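Local coordinates for protein putative oxidoreductase (Salmonella enterica subsp. enterica serovar Typhimurium, PDB 3NX4) that binds NADP and probably catalyses the NADPH-dependent reduction of acryloyl-CoA, as a member of the medium-chain dehydrogenase/reductase family, at residues Met1-Gln9 with Ser16-Leu25. Numbering follows the deposited sequence.
Sequences MQALILEQQ and SVQHLEESQL
M1, deposited as selenomethionine, meets L20 through both ends of its backbone: M1 N donates to L20 O (3.0 Å) and M1 O accepts from L20 N (2.8 Å). Its CG lies between backbone N and carbonyl carbon (chi1 55°), and the bend at chi3 (-62°) of this long, pliable side chain brings M1 SE against E22 CA (3.8 Å) and L25 CD2 (4.0 Å). Q2 faces H19 in a non-hydrogen-bonded pair. Q2 CG lies over one face of the H19 ring, and the extended chain beyond it carries Q2 OE1 to 3.1 Å from V17 CG1, a tight contact; the apolar part of a glutamine can pack here while its amide suits a partly exposed position. A3 exchanges two backbone bonds with Q18, and its small methyl lets L20 CD2 approach A3 CB to 3.7 Å. L4, paired with V17, is buried and also touches A15. At I5, paired with S16, the branched CB and CG2 lie against the Q18 amide, whose chain crosses at about a right angle. Q18 NE2 donates to S16 OG (3.2 Å), which lies in the amide plane. The E7 side chain comes to meet that of Q18, and Q18 NE2 donates a weak bond to E7 OE2 (3.4 Å), carboxylate and amide planes 54° apart; polar groups suit this partly exposed part of the hairpin. Strand 2-8 is also bonded to L98 and E100, while M1 and L25 touch R101 of strand 101-104. Strands 2-8 and 13-19 thus form an N-terminal antiparallel beta hairpin, away from the NADP site.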
loop_
_atom_site.group_PDB
_atom_site.type_symbol
_atom_site.label_atom_id
_atom_site.label_comp_id
_atom_site.label_asym_id
_atom_site.label_seq_id
_atom_site.Cartn_x
_atom_site.Cartn_y
_atom_site.Cartn_z
HETATM N N MSE A 1 29.715 -1.148 35.561
HETATM C CA MSE A 1 29.472 -0.773 34.164
HETATM C C MSE A 1 28.887 0.635 34.015
HETATM O O MSE A 1 28.286 1.172 34.944
HETATM C CB MSE A 1 28.560 -1.793 33.475
HETATM C CG MSE A 1 27.234 -2.033 34.192
HETATM SE SE MSE A 1 25.898 -2.957 33.099
HETATM C CE MSE A 1 25.692 -1.634 31.670
ATOM N N GLN A 2 29.168 1.278 32.885
ATOM C CA GLN A 2 28.560 2.553 32.534
ATOM C C GLN A 2 27.401 2.525 31.645
ATOM O O GLN A 2 27.547 1.831 30.645
ATOM C CB GLN A 2 29.669 3.396 31.906
ATOM C CG GLN A 2 29.461 4.890 32.022
ATOM C CD GLN A 2 30.530 5.693 31.291
ATOM O OE1 GLN A 2 30.619 6.911 31.441
ATOM N NE2 GLN A 2 31.341 5.010 30.490
ATOM N N ALA A 3 26.309 3.238 31.865
ATOM C CA ALA A 3 25.223 3.280 30.909
ATOM C C ALA A 3 24.508 4.625 30.886
ATOM O O ALA A 3 24.505 5.346 31.874
ATOM C CB ALA A 3 24.240 2.180 31.208
ATOM N N LEU A 4 23.878 4.949 29.764
ATOM C CA LEU A 4 23.088 6.160 29.681
ATOM C C LEU A 4 21.739 5.819 30.281
ATOM O O LEU A 4 21.099 4.864 29.871
ATOM C CB LEU A 4 22.944 6.627 28.235
ATOM C CG LEU A 4 21.831 7.610 27.882
ATOM C CD1 LEU A 4 21.834 8.811 28.782
ATOM C CD2 LEU A 4 21.924 8.035 26.432
ATOM N N ILE A 5 21.311 6.602 31.257
ATOM C CA ILE A 5 20.083 6.322 31.976
ATOM C C ILE A 5 19.032 7.395 31.834
ATOM O O ILE A 5 19.329 8.568 31.943
ATOM C CB ILE A 5 20.357 6.130 33.473
ATOM C CG1 ILE A 5 21.205 4.882 33.698
ATOM C CG2 ILE A 5 19.059 6.040 34.234
ATOM C CD1 ILE A 5 20.442 3.605 33.581
ATOM N N LEU A 6 17.798 6.976 31.596
ATOM C CA LEU A 6 16.686 7.897 31.465
ATOM C C LEU A 6 15.762 7.786 32.659
ATOM O O LEU A 6 15.319 6.703 33.007
ATOM C CB LEU A 6 15.877 7.611 30.202
ATOM C CG LEU A 6 16.596 7.665 28.858
ATOM C CD1 LEU A 6 15.601 7.477 27.739
ATOM C CD2 LEU A 6 17.338 8.956 28.696
ATOM N N GLU A 7 15.470 8.934 33.263
ATOM C CA GLU A 7 14.558 9.044 34.393
ATOM C C GLU A 7 13.711 10.290 34.167
ATOM O O GLU A 7 14.204 11.268 33.612
ATOM C CB GLU A 7 15.350 9.199 35.690
ATOM C CG GLU A 7 16.328 8.076 35.967
ATOM C CD GLU A 7 17.593 8.563 36.641
ATOM O OE1 GLU A 7 18.181 9.550 36.158
ATOM O OE2 GLU A 7 18.010 7.950 37.645
ATOM N N GLN A 8 12.446 10.271 34.575
ATOM C CA GLN A 8 11.615 11.460 34.405
ATOM C C GLN A 8 11.191 12.017 35.758
ATOM O O GLN A 8 10.487 11.351 36.512
ATOM C CB GLN A 8 10.380 11.140 33.566
ATOM C CG GLN A 8 9.502 10.055 34.148
ATOM C CD GLN A 8 8.180 9.933 33.424
ATOM O OE1 GLN A 8 7.826 10.779 32.607
ATOM N NE2 GLN A 8 7.440 8.873 33.721
ATOM N N GLN A 9 11.625 13.237 36.063
ATOM C CA GLN A 9 11.284 13.858 37.339
ATOM C C GLN A 9 9.807 14.184 37.508
ATOM O O GLN A 9 9.204 13.861 38.530
ATOM C CB GLN A 9 12.059 15.164 37.490
ATOM C CG GLN A 9 11.450 16.307 36.690
ATOM C CD GLN A 9 11.997 17.662 37.082
ATOM O OE1 GLN A 9 11.299 18.672 37.001
ATOM N NE2 GLN A 9 13.252 17.691 37.518
ATOM N N SER A 16 21.289 10.979 31.757
ATOM C CA SER A 16 22.639 11.136 32.253
ATOM C C SER A 16 23.386 9.833 32.185
ATOM O O SER A 16 22.796 8.781 32.318
ATOM C CB SER A 16 22.588 11.560 33.714
ATOM O OG SER A 16 22.016 10.527 34.487
ATOM N N VAL A 17 24.691 9.897 32.005
ATOM C CA VAL A 17 25.480 8.688 32.030
ATOM C C VAL A 17 25.749 8.353 33.491
ATOM O O VAL A 17 26.129 9.213 34.282
ATOM C CB VAL A 17 26.780 8.826 31.257
ATOM C CG1 VAL A 17 27.612 7.586 31.411
ATOM C CG2 VAL A 17 26.492 9.093 29.797
ATOM N N GLN A 18 25.534 7.095 33.840
ATOM C CA GLN A 18 25.686 6.624 35.204
ATOM C C GLN A 18 26.436 5.315 35.261
ATOM O O GLN A 18 26.611 4.632 34.261
ATOM C CB GLN A 18 24.328 6.439 35.869
ATOM C CG GLN A 18 23.546 7.707 36.089
ATOM C CD GLN A 18 22.288 7.468 36.882
ATOM O OE1 GLN A 18 22.210 6.525 37.662
ATOM N NE2 GLN A 18 21.300 8.327 36.701
ATOM N N HIS A 19 26.892 4.987 36.457
ATOM C CA HIS A 19 27.548 3.728 36.714
ATOM C C HIS A 19 26.552 2.865 37.456
ATOM O O HIS A 19 25.810 3.349 38.301
ATOM C CB HIS A 19 28.804 3.922 37.546
ATOM C CG HIS A 19 29.998 4.297 36.737
ATOM N ND1 HIS A 19 31.014 3.409 36.458
ATOM C CD2 HIS A 19 30.331 5.456 36.127
ATOM C CE1 HIS A 19 31.928 4.011 35.719
ATOM N NE2 HIS A 19 31.535 5.253 35.502
ATOM N N LEU A 20 26.501 1.594 37.094
ATOM C CA LEU A 20 25.589 0.666 37.730
ATOM C C LEU A 20 26.188 -0.714 37.753
ATOM O O LEU A 20 27.173 -0.980 37.073
ATOM C CB LEU A 20 24.225 0.654 37.045
ATOM C CG LEU A 20 24.175 0.295 35.570
ATOM C CD1 LEU A 20 22.758 -0.010 35.175
ATOM C CD2 LEU A 20 24.721 1.441 34.768
ATOM N N GLU A 21 25.621 -1.578 38.580
ATOM C CA GLU A 21 26.066 -2.956 38.635
ATOM C C GLU A 21 25.407 -3.776 37.538
ATOM O O GLU A 21 24.235 -3.615 37.243
ATOM C CB GLU A 21 25.811 -3.575 40.006
ATOM C CG GLU A 21 26.876 -3.236 41.026
ATOM C CD GLU A 21 28.243 -3.771 40.654
ATOM O OE1 GLU A 21 28.420 -4.251 39.514
ATOM O OE2 GLU A 21 29.150 -3.708 41.507
ATOM N N GLU A 22 26.175 -4.695 36.984
ATOM C CA GLU A 22 25.736 -5.531 35.888
ATOM C C GLU A 22 24.515 -6.325 36.308
ATOM O O GLU A 22 23.648 -6.622 35.499
ATOM C CB GLU A 22 26.870 -6.466 35.476
ATOM C CG GLU A 22 26.560 -7.343 34.301
ATOM C CD GLU A 22 27.771 -8.077 33.796
ATOM O OE1 GLU A 22 28.896 -7.641 34.088
ATOM O OE2 GLU A 22 27.602 -9.089 33.102
ATOM N N SER A 23 24.469 -6.684 37.583
ATOM C CA SER A 23 23.374 -7.485 38.134
ATOM C C SER A 23 22.028 -6.756 38.095
ATOM O O SER A 23 20.995 -7.344 38.399
ATOM C CB SER A 23 23.698 -7.925 39.567
ATOM O OG SER A 23 23.948 -6.805 40.398
ATOM N N GLN A 24 22.048 -5.480 37.721
ATOM C CA GLN A 24 20.824 -4.688 37.603
ATOM C C GLN A 24 20.154 -4.856 36.238
ATOM O O GLN A 24 18.996 -4.475 36.053
ATOM C CB GLN A 24 21.115 -3.205 37.831
ATOM C CG GLN A 24 21.705 -2.869 39.182
ATOM C CD GLN A 24 21.907 -1.374 39.347
ATOM O OE1 GLN A 24 23.017 -0.909 39.600
ATOM N NE2 GLN A 24 20.829 -0.612 39.195
ATOM N N LEU A 25 20.890 -5.411 35.280
ATOM C CA LEU A 25 20.352 -5.626 33.942
ATOM C C LEU A 25 19.155 -6.572 33.986
ATOM O O LEU A 25 19.076 -7.431 34.866
ATOM C CB LEU A 25 21.421 -6.222 33.031
ATOM C CG LEU A 25 22.664 -5.406 32.694
ATOM C CD1 LEU A 25 23.600 -6.252 31.848
ATOM C CD2 LEU A 25 22.278 -4.130 31.970
#